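Local coordinates for hypothetical protein SA2161 (Staphylococcus aureus, PDB 1Y7R) that is of unknown function but probably transfers an acetyl group from acetyl-CoA to an unidentified acceptor, as enzymes of the GNAT family do, at residues A16-I19 against M23-K26; V42-Y45 against L50-M53; L83-I88 against V115-M120. The protein carries 4 engineered substitutions. All blocks are in the same frame, centred on the assembly; numbering follows the deposited sequence.

Contact 1: A16-I19 against M23-K26; sequences ALRI and MSPK
Arg18 reaches out from helix 11-20 and lays its guanidinium between two side chains of the segment 23-26. The terminal methyl CE of Met23, a selenomethionine, sits over the centre of one face, 3.5 Å from Arg18 CZ. Over the opposite face lies the aliphatic end of Lys26, its CE 3.6 Å from the same CZ. The third grip comes at the edge: Arg18 NH1 donates to Ser24 O at 2.9 Å, a nearly straight bond (168° at the hydrogen) with the oxygen almost in the guanidinium plane. The group is clamped on both faces and bonded at one edge, which, with the salt bridge from NH2 to Asp68, should restrain its rotation.

Met23 gets there with CG anti to its own carbonyl carbon (chi1 -62°) and a bend at chi3 that folds CE back over the arginine, and the two side chains cross at roughly a right angle. Its backbone is tied to the same residue, since Met23 N donates to Arg18 O at 3.0 Å. Further out, Ile19 CG1 rests against Pro25 CB at 4.1 Å at the exposed side of the contact.

Arg18 NH2 and Lys26 NZ come within 4.3 Å, but each has its own partner elsewhere: Asp68 for the arginine, while Lys26 NZ donates to Ser99 O and Thr62 O of the second subunit. Those partners probably offset the repulsion in part. The chain thus turns back on the last turn of helix 11-20, and a sandwiched arginine beside the subunit interface pins the loop that joins helix 11-20 to helix 28-34, the first two helices of the GNAT fold.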
# COMPACT_ATOMS: atom_id res chain seq x y z
N ALA A 16 11.09 -0.48 -18.44
CA ALA A 16 11.29 -1.58 -19.39
C ALA A 16 10.88 -2.91 -18.80
O ALA A 16 10.27 -3.76 -19.48
CB ALA A 16 12.74 -1.65 -19.85
N LEU A 17 11.18 -3.09 -17.52
CA LEU A 17 10.81 -4.33 -16.86
C LEU A 17 9.30 -4.46 -16.72
O LEU A 17 8.75 -5.53 -17.01
CB LEU A 17 11.54 -4.49 -15.54
CG LEU A 17 11.19 -5.74 -14.75
CD1 LEU A 17 11.49 -7.01 -15.58
CD2 LEU A 17 11.99 -5.71 -13.44
N ARG A 18 8.63 -3.39 -16.30
CA ARG A 18 7.16 -3.37 -16.29
C ARG A 18 6.56 -3.80 -17.63
O ARG A 18 5.73 -4.69 -17.69
CB ARG A 18 6.67 -1.95 -15.97
CG ARG A 18 6.55 -1.63 -14.50
CD ARG A 18 5.26 -0.76 -14.31
NE ARG A 18 4.68 -0.92 -12.99
CZ ARG A 18 3.42 -1.20 -12.70
NH1 ARG A 18 2.47 -1.29 -13.63
NH2 ARG A 18 3.11 -1.33 -11.43
N ILE A 19 6.97 -3.16 -18.71
CA ILE A 19 6.41 -3.49 -20.02
C ILE A 19 6.67 -4.95 -20.42
O ILE A 19 5.76 -5.70 -20.90
CB ILE A 19 6.93 -2.49 -21.07
CG1 ILE A 19 6.21 -1.16 -20.84
CG2 ILE A 19 6.72 -3.00 -22.52
CD1 ILE A 19 6.94 0.02 -21.44
N MSE A 23 3.01 -5.84 -17.80
CA MSE A 23 2.25 -4.96 -16.91
C MSE A 23 2.03 -3.61 -17.54
O MSE A 23 2.72 -3.25 -18.49
CB MSE A 23 2.97 -4.79 -15.58
CG MSE A 23 3.12 -6.10 -14.85
SE MSE A 23 4.48 -6.03 -13.45
CE MSE A 23 3.77 -4.67 -12.31
N SER A 24 1.09 -2.84 -16.98
CA SER A 24 0.82 -1.52 -17.55
C SER A 24 2.04 -0.62 -17.40
O SER A 24 2.78 -0.73 -16.41
CB SER A 24 -0.39 -0.88 -16.89
OG SER A 24 -0.14 -0.69 -15.52
N PRO A 25 2.27 0.27 -18.38
CA PRO A 25 3.48 1.08 -18.26
C PRO A 25 3.38 2.18 -17.21
O PRO A 25 2.26 2.62 -16.83
CB PRO A 25 3.61 1.72 -19.67
CG PRO A 25 2.20 1.79 -20.16
CD PRO A 25 1.54 0.54 -19.63
N LYS A 26 4.54 2.60 -16.71
CA LYS A 26 4.64 3.82 -15.92
C LYS A 26 5.40 4.82 -16.75
O LYS A 26 6.34 4.46 -17.45
CB LYS A 26 5.41 3.61 -14.61
CG LYS A 26 4.74 2.78 -13.57
CD LYS A 26 3.42 3.33 -13.05
CE LYS A 26 2.86 2.33 -12.06
NZ LYS A 26 1.54 2.69 -11.47

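Contact 2: V42-Y45 against L50-M53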
# COMPACT_ATOMS: atom_id res chain seq x y z
N VAL A 42 14.22 -4.95 -4.40
CA VAL A 42 15.14 -6.04 -4.81
C VAL A 42 15.11 -6.14 -6.32
O VAL A 42 14.06 -6.03 -6.94
CB VAL A 42 14.65 -7.49 -4.31
CG1 VAL A 42 13.17 -7.81 -4.59
CG2 VAL A 42 15.60 -8.63 -4.82
N THR A 43 16.29 -6.32 -6.91
CA THR A 43 16.45 -6.46 -8.36
C THR A 43 17.34 -7.67 -8.65
O THR A 43 18.27 -7.98 -7.89
CB THR A 43 17.04 -5.19 -9.02
OG1 THR A 43 18.09 -4.65 -8.20
CG2 THR A 43 15.91 -4.11 -9.22
N LEU A 44 16.99 -8.37 -9.73
CA LEU A 44 17.70 -9.56 -10.19
C LEU A 44 18.25 -9.29 -11.57
O LEU A 44 17.53 -8.81 -12.46
CB LEU A 44 16.74 -10.75 -10.30
CG LEU A 44 15.96 -11.12 -9.04
CD1 LEU A 44 15.07 -12.30 -9.38
CD2 LEU A 44 16.81 -11.47 -7.86
N TYR A 45 19.51 -9.65 -11.76
CA TYR A 45 20.17 -9.42 -13.04
C TYR A 45 20.76 -10.73 -13.57
O TYR A 45 21.36 -11.51 -12.81
CB TYR A 45 21.31 -8.41 -12.89
CG TYR A 45 20.89 -7.00 -12.59
CD1 TYR A 45 20.62 -6.10 -13.63
CD2 TYR A 45 20.83 -6.53 -11.29
CE1 TYR A 45 20.26 -4.80 -13.38
CE2 TYR A 45 20.47 -5.20 -11.02
CZ TYR A 45 20.19 -4.34 -12.07
OH TYR A 45 19.82 -3.02 -11.81
N LEU A 50 18.55 -6.61 -16.47
CA LEU A 50 17.59 -6.69 -15.36
C LEU A 50 16.48 -7.66 -15.79
O LEU A 50 15.84 -7.43 -16.82
CB LEU A 50 16.95 -5.32 -15.07
CG LEU A 50 15.95 -5.27 -13.91
CD1 LEU A 50 16.60 -5.52 -12.57
CD2 LEU A 50 15.21 -3.93 -13.86
N ILE A 51 16.23 -8.69 -14.97
CA ILE A 51 15.17 -9.64 -15.31
C ILE A 51 13.98 -9.66 -14.32
O ILE A 51 12.93 -10.24 -14.63
CB ILE A 51 15.75 -11.03 -15.60
CG1 ILE A 51 16.25 -11.72 -14.32
CG2 ILE A 51 16.86 -10.91 -16.66
CD1 ILE A 51 15.15 -12.34 -13.50
N GLY A 52 14.15 -9.03 -13.16
CA GLY A 52 13.10 -9.08 -12.14
C GLY A 52 13.29 -8.06 -11.05
O GLY A 52 14.41 -7.58 -10.81
N MSE A 53 12.18 -7.69 -10.41
CA MSE A 53 12.21 -6.73 -9.31
C MSE A 53 10.98 -6.92 -8.43
O MSE A 53 9.98 -7.52 -8.81
CB MSE A 53 12.23 -5.29 -9.82
CG MSE A 53 10.89 -4.82 -10.26
SE MSE A 53 11.08 -3.00 -10.90
CE MSE A 53 12.16 -2.33 -9.63
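Leu50 has the most surface buried by this pairing, its CD1 methyl pushed into the angle between Thr43 and Tyr45. That one methyl lies 3.6 Å from Thr43 CB and also covers a face of the Tyr45 ring, 4.0 Å from the centroid and displaced toward the rim: a CH-pi contact. It can reach both because Leu50 CG stands anti to the backbone N (chi1 -178°), which carries the branch across to the neighbouring strand. The ring of Tyr45 also leans on the backbone, with CD1 3.5 Å from Leu50 CA.

The two strands themselves run antiparallel, and a classic beta bulge places Ile51 and Gly52 together opposite Leu44. Leu44 O takes a short, nearly straight bond from Ile51 N (2.8 Å, 169°) and a weak one from Gly52 N at 3.5 Å. In return, Leu44 N donates to Gly52 O at 2.9 Å. The extra residue moves the register by one, so that Thr43 pairs with Met53 but Tyr45 with Leu50.

Between the two strands the Leu44 face has fewer side-chain contacts: Gly52 brings no side chain, and Ile51 CD1 meets Leu44 CB at 3.9 Å. The Tyr45 end is the partly exposed one; the rest of the pairing is buried.

Both faces are closed by helices. Leu50 and Met53 pack against Leu17 of helix 11-20, and Leu44 packs against Tyr80, Leu83 and Ile84 of helix 80-95. At the edges, strand 40-46 bonds through Thr43 and Tyr45 to strand 3-5, while strand 49-58 bonds through Met53 to Ala70 of strand 63-71, putting this hairpin inside the central sheet.

Contact 3: L83-I88 against V115-M120; sequences LIMEHI and VKFGFM. Engineered in segment 115-120: Val115 (natural residue Ala).
Bends at chi2 and chi3 (-60° and -68°) turn the end of the Met85 side chain, a selenomethionine, so that CE reaches Phe119, while CB, set by the helix backbone, already lies over the Phe117 ring. Phe117 answers with CG anti to its own carbonyl carbon, which sends its ring from the turn toward helix 80-95.

Met85 CB stands 3.6 Å from the centroid of the Phe117 ring and 17° off its normal, a CH-pi contact over the face, with CB 3.5 Å from CE1 on the rim. The edge of the same ring is met by Glu86, whose CD lies near the ring plane, 3.6 Å from Phe117 CE2. The carboxylate is turned perpendicular to the ring, and its two oxygens are equally far from that carbon, each at 3.9 Å. Such an approach would set the negative group against the slightly positive rim. At the other end of Met85, CE touches Phe119 CE2 at 3.6 Å, coming in obliquely. No hydrogen bond crosses between the segments, so the join is purely one of side-chain packing.

The loop gets its shape from a type I turn, Val115 to Gly118, closed by Gly118 N donating to Val115 O; Val115 is an engineered residue, alanine in the natural sequence. Met85 also touches Leu113 and Tyr114 of helix 110-115, and Phe119 packs on Ile66 of strand 63-71 and on Ile131 of the second subunit. Helix 80-95 is thus packed against the turn after helix 110-115, next to the dimer interface; it is the helix after strand 63-71, which probably follows the loop that binds the acetyl-CoA pyrophosphate, as in other GNAT enzymes.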
# COMPACT_ATOMS: atom_id res chain seq x y z
N LEU A 83 12.08 -15.96 -5.87
CA LEU A 83 13.33 -15.36 -5.38
C LEU A 83 13.13 -13.91 -4.88
O LEU A 83 13.56 -13.55 -3.76
CB LEU A 83 14.41 -15.47 -6.47
CG LEU A 83 15.82 -15.03 -5.99
CD1 LEU A 83 16.32 -15.81 -4.77
CD2 LEU A 83 16.77 -15.22 -7.11
N ILE A 84 12.44 -13.12 -5.69
CA ILE A 84 12.04 -11.75 -5.30
C ILE A 84 11.27 -11.76 -3.97
O ILE A 84 11.61 -11.03 -3.02
CB ILE A 84 11.24 -11.12 -6.44
CG1 ILE A 84 12.20 -10.78 -7.59
CG2 ILE A 84 10.49 -9.86 -5.97
CD1 ILE A 84 11.54 -10.58 -8.95
N MSE A 85 10.27 -12.62 -3.88
CA MSE A 85 9.43 -12.67 -2.68
C MSE A 85 10.24 -13.11 -1.46
O MSE A 85 10.01 -12.59 -0.38
CB MSE A 85 8.23 -13.59 -2.89
CG MSE A 85 7.12 -13.03 -3.74
SE MSE A 85 6.36 -11.35 -2.96
CE MSE A 85 5.51 -12.13 -1.38
N GLU A 86 11.18 -14.05 -1.61
CA GLU A 86 12.01 -14.46 -0.49
C GLU A 86 12.77 -13.26 0.07
O GLU A 86 12.85 -13.06 1.29
CB GLU A 86 12.99 -15.58 -0.90
CG GLU A 86 12.32 -16.93 -1.13
CD GLU A 86 11.94 -17.64 0.20
OE1 GLU A 86 11.89 -16.97 1.26
OE2 GLU A 86 11.73 -18.88 0.19
N HIS A 87 13.32 -12.43 -0.81
CA HIS A 87 14.06 -11.24 -0.33
C HIS A 87 13.13 -10.18 0.29
O HIS A 87 13.43 -9.60 1.36
CB HIS A 87 14.94 -10.71 -1.44
CG HIS A 87 16.14 -11.57 -1.69
ND1 HIS A 87 17.33 -11.39 -1.03
CD2 HIS A 87 16.29 -12.68 -2.46
CE1 HIS A 87 18.19 -12.31 -1.42
NE2 HIS A 87 17.59 -13.11 -2.28
N ILE A 88 11.95 -10.00 -0.31
CA ILE A 88 10.95 -9.11 0.27
C ILE A 88 10.50 -9.59 1.65
O ILE A 88 10.41 -8.80 2.60
CB ILE A 88 9.75 -8.94 -0.70
CG1 ILE A 88 10.17 -8.08 -1.88
CG2 ILE A 88 8.54 -8.34 0.01
CD1 ILE A 88 9.09 -7.97 -2.91
N VAL A 115 0.51 -17.13 -2.56
CA VAL A 115 0.02 -18.18 -1.65
C VAL A 115 1.20 -18.95 -1.03
O VAL A 115 1.12 -19.39 0.13
CB VAL A 115 -0.97 -19.14 -2.40
CG1 VAL A 115 -1.39 -20.27 -1.47
CG2 VAL A 115 -2.19 -18.38 -2.84
N LYS A 116 2.27 -19.14 -1.80
CA LYS A 116 3.49 -19.81 -1.31
C LYS A 116 4.13 -19.15 -0.09
O LYS A 116 4.87 -19.79 0.66
CB LYS A 116 4.56 -19.83 -2.42
CG LYS A 116 4.19 -20.64 -3.63
CD LYS A 116 5.32 -20.59 -4.69
CE LYS A 116 4.89 -21.31 -5.95
NZ LYS A 116 4.41 -22.68 -5.56
N PHE A 117 3.84 -17.86 0.09
CA PHE A 117 4.44 -17.03 1.14
C PHE A 117 3.46 -16.71 2.26
O PHE A 117 3.77 -15.93 3.15
CB PHE A 117 5.05 -15.78 0.50
CG PHE A 117 6.20 -16.12 -0.37
CD1 PHE A 117 6.00 -16.41 -1.73
CD2 PHE A 117 7.45 -16.32 0.18
CE1 PHE A 117 7.05 -16.83 -2.52
CE2 PHE A 117 8.53 -16.72 -0.61
CZ PHE A 117 8.32 -16.98 -1.97
N GLY A 118 2.29 -17.34 2.20
CA GLY A 118 1.33 -17.30 3.30
C GLY A 118 0.20 -16.31 3.10
O GLY A 118 -0.68 -16.19 3.95
N PHE A 119 0.21 -15.60 1.97
CA PHE A 119 -0.86 -14.63 1.66
C PHE A 119 -2.20 -15.32 1.43
O PHE A 119 -2.25 -16.42 0.88
CB PHE A 119 -0.47 -13.77 0.45
CG PHE A 119 0.56 -12.76 0.79
CD1 PHE A 119 0.19 -11.49 1.22
CD2 PHE A 119 1.92 -13.09 0.76
CE1 PHE A 119 1.16 -10.54 1.58
CE2 PHE A 119 2.88 -12.14 1.15
CZ PHE A 119 2.49 -10.88 1.57
N MSE A 120 -3.26 -14.69 1.90
CA MSE A 120 -4.60 -15.20 1.66
C MSE A 120 -5.50 -14.08 1.15
O MSE A 120 -5.20 -12.89 1.33
CB MSE A 120 -5.15 -15.77 2.95
CG MSE A 120 -5.03 -14.78 4.06
SE MSE A 120 -6.17 -15.21 5.44
CE MSE A 120 -5.07 -16.60 6.37

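Overall arrangement
Contact 2 is the buried one, a hairpin within the central sheet, and the other two flank it. Helices 11-20 and 80-95, which carry the first segments of contacts 1 and 3, cover opposite faces of that hairpin; Ile84 of 83-88 spans both strands, touching Val42 and Met53. Contacts 1 and 3 do not touch; their centres are about 21 Å apart on opposite sides of the chain's centre, yet both reach the second subunit. Chemistry follows place: backbone bonds with aliphatic and CH-pi packing in contact 2, a charged group with polar partners at the surface in contact 1, and aromatic packing without hydrogen bonds in the partly buried contact 3.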